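PDB 4B7H: catalase from Corynebacterium glutamicum, which breaks down hydrogen peroxide to water and oxygen at a heme centre, and is held here in complex with the inhibitor nitric oxide and with NADPH. Local coordinates for residues G210-N218 with G336-L345; W177-A187 with T487-V498. All coordinates share one frame; numbering follows the deposited sequence.

Contact 1. Residues G210-N218 with G336-L345; sequences GSHTFQWIN and GVGLSPDRML. With HEM (protoporphyrin IX containing Fe), chain E.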
loop_
_atom_site.group_PDB
_atom_site.type_symbol
_atom_site.label_atom_id
_atom_site.label_comp_id
_atom_site.label_asym_id
_atom_site.label_seq_id
_atom_site.Cartn_x
_atom_site.Cartn_y
_atom_site.Cartn_z
ATOM N N GLY A 210 -24.756 0.752 -22.921
ATOM C CA GLY A 210 -23.311 0.664 -23.038
ATOM C C GLY A 210 -22.708 2.015 -23.387
ATOM O O GLY A 210 -21.518 2.257 -23.168
ATOM N N SER A 211 -23.552 2.882 -23.947
ATOM C CA SER A 211 -23.216 4.242 -24.403
ATOM C C SER A 211 -22.291 4.265 -25.626
ATOM O O SER A 211 -22.679 4.778 -26.685
ATOM C CB SER A 211 -22.663 5.133 -23.280
ATOM O OG SER A 211 -23.450 5.060 -22.102
ATOM N N HIS A 212 -21.080 3.720 -25.490
ATOM C CA HIS A 212 -20.141 3.669 -26.616
ATOM C C HIS A 212 -20.610 2.751 -27.727
ATOM O O HIS A 212 -21.321 1.776 -27.496
ATOM C CB HIS A 212 -18.778 3.094 -26.209
ATOM C CG HIS A 212 -18.154 3.733 -25.014
ATOM N ND1 HIS A 212 -17.534 4.962 -25.064
ATOM C CD2 HIS A 212 -18.017 3.297 -23.738
ATOM C CE1 HIS A 212 -17.053 5.262 -23.870
ATOM N NE2 HIS A 212 -17.330 4.265 -23.047
ATOM N N THR A 213 -20.138 3.038 -28.930
ATOM C CA THR A 213 -20.132 2.062 -30.002
ATOM C C THR A 213 -19.098 0.977 -29.698
ATOM O O THR A 213 -17.925 1.269 -29.421
ATOM C CB THR A 213 -19.799 2.771 -31.300
ATOM O OG1 THR A 213 -20.837 3.727 -31.552
ATOM C CG2 THR A 213 -19.694 1.789 -32.468
ATOM N N PHE A 214 -19.552 -0.272 -29.726
ATOM C CA PHE A 214 -18.673 -1.427 -29.663
ATOM C C PHE A 214 -18.720 -2.161 -30.993
ATOM O O PHE A 214 -19.418 -1.743 -31.932
ATOM C CB PHE A 214 -19.110 -2.354 -28.532
ATOM C CG PHE A 214 -18.910 -1.757 -27.172
ATOM C CD1 PHE A 214 -17.671 -1.828 -26.549
ATOM C CD2 PHE A 214 -19.950 -1.095 -26.533
ATOM C CE1 PHE A 214 -17.468 -1.253 -25.301
ATOM C CE2 PHE A 214 -19.765 -0.525 -25.287
ATOM C CZ PHE A 214 -18.521 -0.606 -24.667
ATOM N N GLN A 215 -17.988 -3.265 -31.087
ATOM C CA GLN A 215 -18.023 -4.067 -32.301
ATOM C C GLN A 215 -18.439 -5.499 -31.973
ATOM O O GLN A 215 -18.090 -6.029 -30.922
ATOM C CB GLN A 215 -16.666 -4.042 -33.010
ATOM C CG GLN A 215 -16.724 -4.510 -34.457
ATOM C CD GLN A 215 -15.389 -4.369 -35.149
ATOM O OE1 GLN A 215 -14.501 -5.205 -34.986
ATOM N NE2 GLN A 215 -15.226 -3.292 -35.904
ATOM N N TRP A 216 -19.223 -6.098 -32.864
ATOM C CA TRP A 216 -19.542 -7.515 -32.804
ATOM C C TRP A 216 -18.899 -8.162 -34.018
ATOM O O TRP A 216 -18.928 -7.599 -35.122
ATOM C CB TRP A 216 -21.054 -7.738 -32.842
ATOM C CG TRP A 216 -21.731 -7.759 -31.502
ATOM C CD1 TRP A 216 -21.162 -7.517 -30.284
ATOM C CD2 TRP A 216 -23.111 -8.055 -31.248
ATOM N NE1 TRP A 216 -22.106 -7.642 -29.288
ATOM C CE2 TRP A 216 -23.310 -7.976 -29.855
ATOM C CE3 TRP A 216 -24.200 -8.383 -32.070
ATOM C CZ2 TRP A 216 -24.554 -8.213 -29.263
ATOM C CZ3 TRP A 216 -25.432 -8.616 -31.487
ATOM C CH2 TRP A 216 -25.603 -8.530 -30.096
ATOM N N ILE A 217 -18.294 -9.325 -33.815
ATOM C CA ILE A 217 -17.695 -10.067 -34.917
ATOM C C ILE A 217 -18.262 -11.484 -34.909
ATOM O O ILE A 217 -18.311 -12.138 -33.855
ATOM C CB ILE A 217 -16.156 -10.106 -34.803
ATOM C CG1 ILE A 217 -15.579 -8.690 -34.680
ATOM C CG2 ILE A 217 -15.545 -10.802 -35.997
ATOM C CD1 ILE A 217 -14.058 -8.646 -34.725
ATOM N N ASN A 218 -18.708 -11.951 -36.075
ATOM C CA ASN A 218 -19.298 -13.286 -36.177
ATOM C C ASN A 218 -18.241 -14.374 -36.413
ATOM O O ASN A 218 -17.038 -14.084 -36.467
ATOM C CB ASN A 218 -20.444 -13.326 -37.216
ATOM C CG ASN A 218 -19.964 -13.174 -38.654
ATOM O OD1 ASN A 218 -18.773 -13.264 -38.938
ATOM N ND2 ASN A 218 -20.902 -12.955 -39.571
ATOM N N GLY A 336 -15.649 -12.316 -30.053
ATOM C CA GLY A 336 -16.914 -11.893 -30.627
ATOM C C GLY A 336 -17.314 -10.464 -30.281
ATOM O O GLY A 336 -18.304 -9.955 -30.814
ATOM N N VAL A 337 -16.558 -9.821 -29.392
ATOM C CA VAL A 337 -16.792 -8.425 -29.025
ATOM C C VAL A 337 -15.499 -7.640 -29.214
ATOM O O VAL A 337 -14.412 -8.123 -28.876
ATOM C CB VAL A 337 -17.226 -8.282 -27.553
ATOM C CG1 VAL A 337 -17.392 -6.818 -27.174
ATOM C CG2 VAL A 337 -18.518 -9.038 -27.303
ATOM N N GLY A 338 -15.611 -6.441 -29.774
ATOM C CA GLY A 338 -14.465 -5.572 -29.945
ATOM C C GLY A 338 -14.771 -4.142 -29.548
ATOM O O GLY A 338 -15.901 -3.815 -29.153
ATOM N N LEU A 339 -13.753 -3.294 -29.666
ATOM C CA LEU A 339 -13.849 -1.882 -29.323
ATOM C C LEU A 339 -14.189 -1.053 -30.576
ATOM O O LEU A 339 -14.771 -1.575 -31.535
ATOM C CB LEU A 339 -12.533 -1.416 -28.682
ATOM C CG LEU A 339 -12.018 -2.335 -27.569
ATOM C CD1 LEU A 339 -10.636 -1.917 -27.068
ATOM C CD2 LEU A 339 -13.024 -2.389 -26.418
ATOM N N SER A 340 -13.820 0.226 -30.566
ATOM C CA SER A 340 -14.084 1.146 -31.675
ATOM C C SER A 340 -13.160 2.342 -31.477
ATOM O O SER A 340 -12.546 2.462 -30.414
ATOM C CB SER A 340 -15.546 1.608 -31.655
ATOM O OG SER A 340 -15.771 2.548 -30.614
ATOM N N PRO A 341 -13.050 3.227 -32.486
ATOM C CA PRO A 341 -12.242 4.449 -32.328
ATOM C C PRO A 341 -12.976 5.568 -31.597
ATOM O O PRO A 341 -12.981 6.722 -32.039
ATOM C CB PRO A 341 -11.926 4.874 -33.769
ATOM C CG PRO A 341 -12.865 4.138 -34.636
ATOM C CD PRO A 341 -13.400 2.952 -33.892
ATOM N N ASP A 342 -13.628 5.197 -30.506
ATOM C CA ASP A 342 -14.162 6.126 -29.523
ATOM C C ASP A 342 -13.033 6.361 -28.511
ATOM O O ASP A 342 -12.639 5.442 -27.784
ATOM C CB ASP A 342 -15.402 5.489 -28.881
ATOM C CG ASP A 342 -15.996 6.313 -27.759
ATOM O OD1 ASP A 342 -15.266 7.049 -27.058
ATOM O OD2 ASP A 342 -17.221 6.191 -27.554
ATOM N N ARG A 343 -12.499 7.582 -28.472
ATOM C CA ARG A 343 -11.324 7.864 -27.648
ATOM C C ARG A 343 -11.617 7.751 -26.154
ATOM O O ARG A 343 -10.715 7.452 -25.363
ATOM C CB ARG A 343 -10.738 9.241 -27.972
ATOM C CG ARG A 343 -10.313 9.394 -29.417
ATOM C CD ARG A 343 -9.806 10.786 -29.686
ATOM N NE ARG A 343 -9.677 11.000 -31.118
ATOM C CZ ARG A 343 -9.424 12.184 -31.660
ATOM N NH1 ARG A 343 -9.266 13.239 -30.872
ATOM N NH2 ARG A 343 -9.340 12.312 -32.979
ATOM N N MET A 344 -12.862 8.010 -25.760
ATOM C CA MET A 344 -13.248 7.830 -24.363
ATOM C C MET A 344 -13.134 6.357 -24.001
ATOM O O MET A 344 -12.506 5.997 -22.998
ATOM C CB MET A 344 -14.667 8.347 -24.128
ATOM C CG MET A 344 -14.795 9.865 -24.262
ATOM S SD MET A 344 -14.230 10.760 -22.810
ATOM C CE MET A 344 -15.638 10.472 -21.745
ATOM N N LEU A 345 -13.723 5.502 -24.832
ATOM C CA LEU A 345 -13.646 4.064 -24.624
ATOM C C LEU A 345 -12.192 3.600 -24.547
ATOM O O LEU A 345 -11.825 2.833 -23.652
ATOM C CB LEU A 345 -14.389 3.318 -25.732
ATOM C CG LEU A 345 -14.274 1.793 -25.707
ATOM C CD1 LEU A 345 -14.763 1.212 -24.366
ATOM C CD2 LEU A 345 -15.027 1.211 -26.913
HETATM C CHA HEM E . -16.016 3.933 -12.612
HETATM C CHB HEM E . -12.624 5.776 -15.548
HETATM C CHC HEM E . -16.126 7.271 -18.538
HETATM C CHD HEM E . -19.106 4.161 -16.386
HETATM C C1A HEM E . -14.803 4.312 -13.132
HETATM C C2A HEM E . -13.505 4.040 -12.543
HETATM C C3A HEM E . -12.577 4.540 -13.373
HETATM C C4A HEM E . -13.249 5.147 -14.496
HETATM C CMA HEM E . -11.052 4.509 -13.226
HETATM C CAA HEM E . -13.276 3.290 -11.212
HETATM C CBA HEM E . -13.208 1.794 -11.483
HETATM C CGA HEM E . -12.798 1.000 -10.271
HETATM O O1A HEM E . -13.350 -0.117 -10.105
HETATM O O2A HEM E . -11.932 1.447 -9.475
HETATM C C1B HEM E . -13.268 6.372 -16.609
HETATM C C2B HEM E . -12.639 7.123 -17.672
HETATM C C3B HEM E . -13.623 7.557 -18.487
HETATM C C4B HEM E . -14.881 7.067 -17.968
HETATM C CMB HEM E . -11.119 7.364 -17.774
HETATM C CAB HEM E . -13.543 8.379 -19.787
HETATM C CBB HEM E . -12.473 8.356 -20.581
HETATM C C1C HEM E . -17.201 6.425 -18.328
HETATM C C2C HEM E . -18.294 6.133 -19.244
HETATM C C3C HEM E . -19.113 5.265 -18.626
HETATM C C4C HEM E . -18.546 4.977 -17.326
HETATM C CMC HEM E . -18.456 6.752 -20.654
HETATM C CAC HEM E . -20.398 4.569 -19.137
HETATM C CBC HEM E . -20.615 4.311 -20.438
HETATM C C1D HEM E . -18.575 3.886 -15.156
HETATM C C2D HEM E . -19.259 3.110 -14.172
HETATM C C3D HEM E . -18.319 3.029 -13.001
HETATM C C4D HEM E . -17.139 3.756 -13.384
HETATM C CMD HEM E . -20.655 2.502 -14.279
HETATM C CAD HEM E . -18.594 2.280 -11.705
HETATM C CBD HEM E . -18.381 0.789 -11.958
HETATM C CGD HEM E . -18.764 0.105 -10.679
HETATM O O1D HEM E . -17.885 -0.499 -10.016
HETATM O O2D HEM E . -19.962 0.181 -10.305
HETATM N NA HEM E . -14.616 4.983 -14.331
HETATM N NB HEM E . -14.631 6.355 -16.811
HETATM N NC HEM E . -17.385 5.695 -17.165
HETATM N ND HEM E . -17.329 4.263 -14.663
HETATM FE FE HEM E . -16.017 5.364 -15.720
HETATM O O HOH W 1 -18.914 5.490 -29.517
#

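Contact 2. Residues W177-A187 with T487-V498; sequences WDFWTRAPESA and TEPRVYDYWNNV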
loop_
_atom_site.group_PDB
_atom_site.type_symbol
_atom_site.label_atom_id
_atom_site.label_comp_id
_atom_site.label_asym_id
_atom_site.label_seq_id
_atom_site.Cartn_x
_atom_site.Cartn_y
_atom_site.Cartn_z
ATOM N N TRP A 177 -20.389 24.674 -13.691
ATOM C CA TRP A 177 -20.853 25.374 -14.886
ATOM C C TRP A 177 -19.716 26.034 -15.661
ATOM O O TRP A 177 -19.792 26.154 -16.890
ATOM C CB TRP A 177 -21.938 26.390 -14.527
ATOM C CG TRP A 177 -23.214 25.718 -14.145
ATOM C CD1 TRP A 177 -23.710 25.535 -12.883
ATOM C CD2 TRP A 177 -24.138 25.089 -15.036
ATOM N NE1 TRP A 177 -24.898 24.841 -12.940
ATOM C CE2 TRP A 177 -25.180 24.558 -14.253
ATOM C CE3 TRP A 177 -24.194 24.937 -16.428
ATOM C CZ2 TRP A 177 -26.265 23.879 -14.813
ATOM C CZ3 TRP A 177 -25.260 24.254 -16.978
ATOM C CH2 TRP A 177 -26.286 23.742 -16.174
ATOM N N ASP A 178 -18.668 26.471 -14.964
ATOM C CA ASP A 178 -17.494 27.004 -15.652
ATOM C C ASP A 178 -16.921 25.916 -16.555
ATOM O O ASP A 178 -16.649 26.156 -17.737
ATOM C CB ASP A 178 -16.437 27.485 -14.651
ATOM C CG ASP A 178 -15.295 28.238 -15.315
ATOM O OD1 ASP A 178 -15.560 29.033 -16.241
ATOM O OD2 ASP A 178 -14.127 28.029 -14.908
ATOM N N PHE A 179 -16.776 24.704 -16.017
ATOM C CA PHE A 179 -16.260 23.611 -16.832
ATOM C C PHE A 179 -17.212 23.273 -17.974
ATOM O O PHE A 179 -16.791 23.205 -19.132
ATOM C CB PHE A 179 -15.972 22.340 -16.025
ATOM C CG PHE A 179 -15.491 21.203 -16.892
ATOM C CD1 PHE A 179 -14.164 21.155 -17.315
ATOM C CD2 PHE A 179 -16.371 20.226 -17.346
ATOM C CE1 PHE A 179 -13.715 20.143 -18.149
ATOM C CE2 PHE A 179 -15.926 19.209 -18.192
ATOM C CZ PHE A 179 -14.590 19.169 -18.588
ATOM N N TRP A 180 -18.488 23.063 -17.657
ATOM C CA TRP A 180 -19.446 22.656 -18.685
ATOM C C TRP A 180 -19.536 23.651 -19.843
ATOM O O TRP A 180 -19.540 23.248 -21.007
ATOM C CB TRP A 180 -20.829 22.430 -18.086
ATOM C CG TRP A 180 -21.048 21.076 -17.452
ATOM C CD1 TRP A 180 -20.476 19.878 -17.811
ATOM C CD2 TRP A 180 -21.940 20.785 -16.365
ATOM N NE1 TRP A 180 -20.959 18.866 -17.000
ATOM C CE2 TRP A 180 -21.855 19.399 -16.109
ATOM C CE3 TRP A 180 -22.798 21.566 -15.583
ATOM C CZ2 TRP A 180 -22.608 18.776 -15.106
ATOM C CZ3 TRP A 180 -23.534 20.952 -14.584
ATOM C CH2 TRP A 180 -23.435 19.569 -14.353
ATOM N N THR A 181 -19.611 24.946 -19.534
ATOM C CA THR A 181 -19.701 25.943 -20.606
ATOM C C THR A 181 -18.403 26.113 -21.391
ATOM O O THR A 181 -18.430 26.535 -22.549
ATOM C CB THR A 181 -20.167 27.327 -20.100
ATOM O OG1 THR A 181 -19.196 27.867 -19.194
ATOM C CG2 THR A 181 -21.521 27.228 -19.423
ATOM N N ARG A 182 -17.267 25.810 -20.769
ATOM C CA ARG A 182 -15.994 25.887 -21.477
ATOM C C ARG A 182 -15.688 24.585 -22.220
ATOM O O ARG A 182 -14.772 24.537 -23.041
ATOM C CB ARG A 182 -14.862 26.287 -20.526
ATOM C CG ARG A 182 -15.003 27.719 -20.017
ATOM C CD ARG A 182 -13.892 28.136 -19.049
ATOM N NE ARG A 182 -14.136 29.501 -18.606
ATOM C CZ ARG A 182 -13.790 30.579 -19.303
ATOM N NH1 ARG A 182 -13.150 30.448 -20.460
ATOM N NH2 ARG A 182 -14.086 31.789 -18.846
ATOM N N ALA A 183 -16.471 23.542 -21.942
ATOM C CA ALA A 183 -16.386 22.273 -22.665
ATOM C C ALA A 183 -17.757 21.975 -23.255
ATOM O O ALA A 183 -18.462 21.082 -22.783
ATOM C CB ALA A 183 -15.944 21.143 -21.724
ATOM N N PRO A 184 -18.152 22.731 -24.290
ATOM C CA PRO A 184 -19.522 22.674 -24.808
ATOM C C PRO A 184 -19.911 21.326 -25.397
ATOM O O PRO A 184 -21.102 21.096 -25.608
ATOM C CB PRO A 184 -19.542 23.766 -25.889
ATOM C CG PRO A 184 -18.098 23.940 -26.283
ATOM C CD PRO A 184 -17.336 23.728 -25.005
ATOM N N GLU A 185 -18.944 20.444 -25.647
ATOM C CA GLU A 185 -19.269 19.068 -26.022
ATOM C C GLU A 185 -20.148 18.386 -24.961
ATOM O O GLU A 185 -20.818 17.380 -25.250
ATOM C CB GLU A 185 -17.998 18.246 -26.274
ATOM C CG GLU A 185 -17.077 18.071 -25.063
ATOM C CD GLU A 185 -15.922 19.053 -25.064
ATOM O OE1 GLU A 185 -16.165 20.261 -25.281
ATOM O OE2 GLU A 185 -14.759 18.616 -24.868
ATOM N N SER A 186 -20.152 18.946 -23.746
ATOM C CA SER A 186 -20.969 18.456 -22.632
ATOM C C SER A 186 -22.478 18.675 -22.799
ATOM O O SER A 186 -23.268 18.116 -22.040
ATOM C CB SER A 186 -20.521 19.132 -21.330
ATOM O OG SER A 186 -20.818 20.526 -21.343
ATOM N N ALA A 187 -22.882 19.487 -23.773
ATOM C CA ALA A 187 -24.277 19.915 -23.846
ATOM C C ALA A 187 -25.283 18.768 -23.974
ATOM O O ALA A 187 -26.352 18.809 -23.366
ATOM C CB ALA A 187 -24.469 20.941 -24.949
ATOM N N THR A 487 -19.841 33.771 -14.643
ATOM C CA THR A 487 -20.326 32.531 -15.228
ATOM C C THR A 487 -21.740 32.650 -15.804
ATOM O O THR A 487 -22.089 31.932 -16.744
ATOM C CB THR A 487 -20.222 31.416 -14.178
ATOM O OG1 THR A 487 -18.839 31.259 -13.834
ATOM C CG2 THR A 487 -20.754 30.077 -14.692
ATOM N N GLU A 488 -22.547 33.553 -15.255
ATOM C CA GLU A 488 -23.929 33.716 -15.721
ATOM C C GLU A 488 -24.102 33.808 -17.250
ATOM O O GLU A 488 -24.817 32.976 -17.827
ATOM C CB GLU A 488 -24.637 34.874 -14.994
ATOM C CG GLU A 488 -24.945 34.563 -13.540
ATOM C CD GLU A 488 -25.423 35.773 -12.756
ATOM O OE1 GLU A 488 -25.278 36.913 -13.240
ATOM O OE2 GLU A 488 -25.941 35.581 -11.640
ATOM N N PRO A 489 -23.433 34.779 -17.916
ATOM C CA PRO A 489 -23.619 34.869 -19.370
ATOM C C PRO A 489 -23.105 33.646 -20.130
ATOM O O PRO A 489 -23.680 33.320 -21.170
ATOM C CB PRO A 489 -22.813 36.120 -19.756
ATOM C CG PRO A 489 -21.830 36.297 -18.650
ATOM C CD PRO A 489 -22.551 35.853 -17.420
ATOM N N ARG A 490 -22.074 32.967 -19.627
ATOM C CA ARG A 490 -21.642 31.725 -20.266
ATOM C C ARG A 490 -22.758 30.688 -20.242
ATOM O O ARG A 490 -23.004 29.997 -21.236
ATOM C CB ARG A 490 -20.387 31.154 -19.600
ATOM C CG ARG A 490 -19.145 32.020 -19.769
ATOM C CD ARG A 490 -17.884 31.217 -19.519
ATOM N NE ARG A 490 -17.750 30.148 -20.505
ATOM C CZ ARG A 490 -17.182 30.299 -21.698
ATOM N NH1 ARG A 490 -16.670 31.470 -22.051
ATOM N NH2 ARG A 490 -17.120 29.278 -22.538
ATOM N N VAL A 491 -23.441 30.576 -19.106
ATOM C CA VAL A 491 -24.525 29.610 -18.984
ATOM C C VAL A 491 -25.724 30.020 -19.848
ATOM O O VAL A 491 -26.353 29.174 -20.485
ATOM C CB VAL A 491 -24.926 29.389 -17.512
ATOM C CG1 VAL A 491 -26.090 28.415 -17.416
ATOM C CG2 VAL A 491 -23.731 28.867 -16.710
ATOM N N TYR A 492 -26.026 31.318 -19.897
ATOM C CA TYR A 492 -27.106 31.790 -20.757
ATOM C C TYR A 492 -26.848 31.392 -22.215
ATOM O O TYR A 492 -27.752 30.910 -22.905
ATOM C CB TYR A 492 -27.269 33.314 -20.664
ATOM C CG TYR A 492 -27.613 33.870 -19.292
ATOM C CD1 TYR A 492 -28.298 33.109 -18.347
ATOM C CD2 TYR A 492 -27.246 35.169 -18.943
ATOM C CE1 TYR A 492 -28.604 33.632 -17.098
ATOM C CE2 TYR A 492 -27.553 35.696 -17.707
ATOM C CZ TYR A 492 -28.229 34.925 -16.786
ATOM O OH TYR A 492 -28.527 35.459 -15.550
ATOM N N ASP A 493 -25.621 31.618 -22.682
ATOM C CA ASP A 493 -25.258 31.330 -24.067
ATOM C C ASP A 493 -25.326 29.838 -24.365
ATOM O O ASP A 493 -25.798 29.423 -25.421
ATOM C CB ASP A 493 -23.836 31.816 -24.355
ATOM C CG ASP A 493 -23.726 33.321 -24.432
ATOM O OD1 ASP A 493 -24.762 34.020 -24.533
ATOM O OD2 ASP A 493 -22.576 33.804 -24.410
ATOM N N TYR A 494 -24.833 29.039 -23.424
ATOM C CA TYR A 494 -24.810 27.590 -23.551
ATOM C C TYR A 494 -26.223 27.065 -23.780
ATOM O O TYR A 494 -26.465 26.305 -24.719
ATOM C CB TYR A 494 -24.218 27.050 -22.263
ATOM C CG TYR A 494 -24.040 25.561 -22.064
ATOM C CD1 TYR A 494 -22.863 24.919 -22.447
ATOM C CD2 TYR A 494 -24.996 24.821 -21.379
ATOM C CE1 TYR A 494 -22.666 23.564 -22.179
ATOM C CE2 TYR A 494 -24.807 23.478 -21.108
ATOM C CZ TYR A 494 -23.652 22.854 -21.513
ATOM O OH TYR A 494 -23.482 21.526 -21.216
ATOM N N TRP A 495 -27.170 27.484 -22.947
ATOM C CA TRP A 495 -28.540 27.008 -23.111
ATOM C C TRP A 495 -29.223 27.567 -24.355
ATOM O O TRP A 495 -29.982 26.858 -25.012
ATOM C CB TRP A 495 -29.360 27.202 -21.828
ATOM C CG TRP A 495 -28.840 26.275 -20.780
ATOM C CD1 TRP A 495 -28.156 26.605 -19.636
ATOM C CD2 TRP A 495 -28.883 24.844 -20.824
ATOM N NE1 TRP A 495 -27.796 25.462 -18.957
ATOM C CE2 TRP A 495 -28.229 24.371 -19.664
ATOM C CE3 TRP A 495 -29.424 23.917 -21.726
ATOM C CZ2 TRP A 495 -28.105 23.012 -19.384
ATOM C CZ3 TRP A 495 -29.300 22.571 -21.448
ATOM C CH2 TRP A 495 -28.640 22.128 -20.288
ATOM N N ASN A 496 -28.922 28.813 -24.705
ATOM C CA ASN A 496 -29.432 29.369 -25.959
ATOM C C ASN A 496 -28.964 28.553 -27.155
ATOM O O ASN A 496 -29.716 28.359 -28.111
ATOM C CB ASN A 496 -29.001 30.827 -26.136
ATOM C CG ASN A 496 -29.787 31.776 -25.262
ATOM O OD1 ASN A 496 -30.875 31.444 -24.778
ATOM N ND2 ASN A 496 -29.249 32.973 -25.058
ATOM N N ASN A 497 -27.724 28.064 -27.093
ATOM C CA ASN A 497 -27.168 27.262 -28.179
ATOM C C ASN A 497 -27.857 25.908 -28.314
ATOM O O ASN A 497 -27.965 25.378 -29.415
ATOM C CB ASN A 497 -25.659 27.067 -28.013
ATOM C CG ASN A 497 -24.857 28.318 -28.338
ATOM O OD1 ASN A 497 -23.714 28.463 -27.900
ATOM N ND2 ASN A 497 -25.446 29.224 -29.103
ATOM N N VAL A 498 -28.302 25.331 -27.199
ATOM C CA VAL A 498 -29.123 24.126 -27.277
ATOM C C VAL A 498 -30.454 24.450 -27.967
ATOM O O VAL A 498 -30.845 23.798 -28.946
ATOM C CB VAL A 498 -29.360 23.506 -25.877
ATOM C CG1 VAL A 498 -30.380 22.387 -25.957
ATOM C CG2 VAL A 498 -28.044 22.992 -25.295
HETATM O O HOH W 2 -17.480 30.953 -16.205
#

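Contact 1. Residues G210-N218 with G336-L345
Asp-342 OD2 takes a nearly straight bond from His-212 ND1 (2.8 Å, 166° at the hydrogen) and a second from a water that in turn accepts from Thr-213 N. The histidine meets this oxygen from well above the carboxylate plane, while the oxygen lies almost exactly in the plane of the imidazole; ring and carboxylate stand 71° apart. The other oxygen, OD1, caps the helix that begins at Arg-343, accepting from Leu-345 N at 3.1 Å and weakly from Met-344 N, so one carboxylate is fixed from two sides and the helix start is tied to His-212. Over one face of the His-212 ring sits Leu-345 CB, 3.7 Å from the ring centroid in a CH-pi contact. With CG anti to the backbone N (chi1 174°), Leu-345 then sends both methyls on to Phe-214 CE1. His-212 NE2 bonds Arg-348 and comes within van der Waals range of a heme methyl, CMC, while Met-344 SD lies 3.7 Å from the heme vinyl carbon CBB. Away from the heme the segments become antiparallel strands, 337-338 pairing as a short extra strand with 214-217 of the catalase beta-barrel: Gln-215 and Gly-338 form a hydrogen-bonded pair, linked through N and O in both directions, and Trp-216 faces Val-337 in the next, non-hydrogen-bonded pair. Ile-217 N adds a bond to Gly-336 O at 3.1 Å. Between ladder and helix cap, Ser-340 OG donates to Thr-213 O at 2.8 Å, from above the carbonyl plane.

Contact 2. Residues W177-A187 with T487-V498
Tyr-494 reaches from helix 487-498 into the other segment, and its CB begins the contact against the Thr-181 methyl, CG2, at 3.9 Å. CG is anti to the backbone N (chi1 -180°), which directs the ring across the helix interface: CD1 rests by Thr-181 CA, CE1 comes 3.4 Å from Trp-180 O, and CE2 approaches Trp-177 CZ3. At the tip, OH donates to Ser-186 OG (2.8 Å) and abuts Ala-187 CA. Tyr-494 is thus a knob in a hole formed by Trp-177, Trp-180, Thr-181 and Ala-187, where helix 487-498, in the C-terminal helical region, crosses residues 177-182 at 44°. Trp-177 lies between Val-491 CG1 over one face and Trp-180 CE3 over the opposite one. Its six-membered ring meets Trp-495 obliquely, Trp-177 CZ3 to Trp-495 NE1 3.4 Å, planes 66° apart. Nearer the surface Arg-490, its chain bent at chi3, grips Thr-181 side-on: NE binds OG1 and NH2 binds the carbonyl O, each at 3.0 Å. Its guanidinium also stacks flat on that of Arg-182, whose charge is probably offset by the salt bridge from NE to Asp-178 OD1. A neighbouring subunit bonds both: its Tyr-397 meets Asp-178 OD2, and its Thr-413 O accepts from Arg-182 NH1.

In the fold
Contact 1 is nested along the chain inside the loop closed by contact 2, since 210-218 and 336-345 both fall between 177-187 and 487-498. Their centres stand 30 Å apart and the nearest atoms about 8 Å, so the two do not touch. Contact 1 belongs to the barrel sheet and the start of helix 343-359, beside the heme; contact 2 joins the end of helix 173-182 and the turn after it to helix 487-498, in the C-terminal helical region. The bound NADPH is near both, about 10 Å from the side chain of Thr-213 and about 9 Å from that of Val-498. The two contacts thus lie in different parts of the fold near the cofactor, contact 1 in the barrel and contact 2 among the helices.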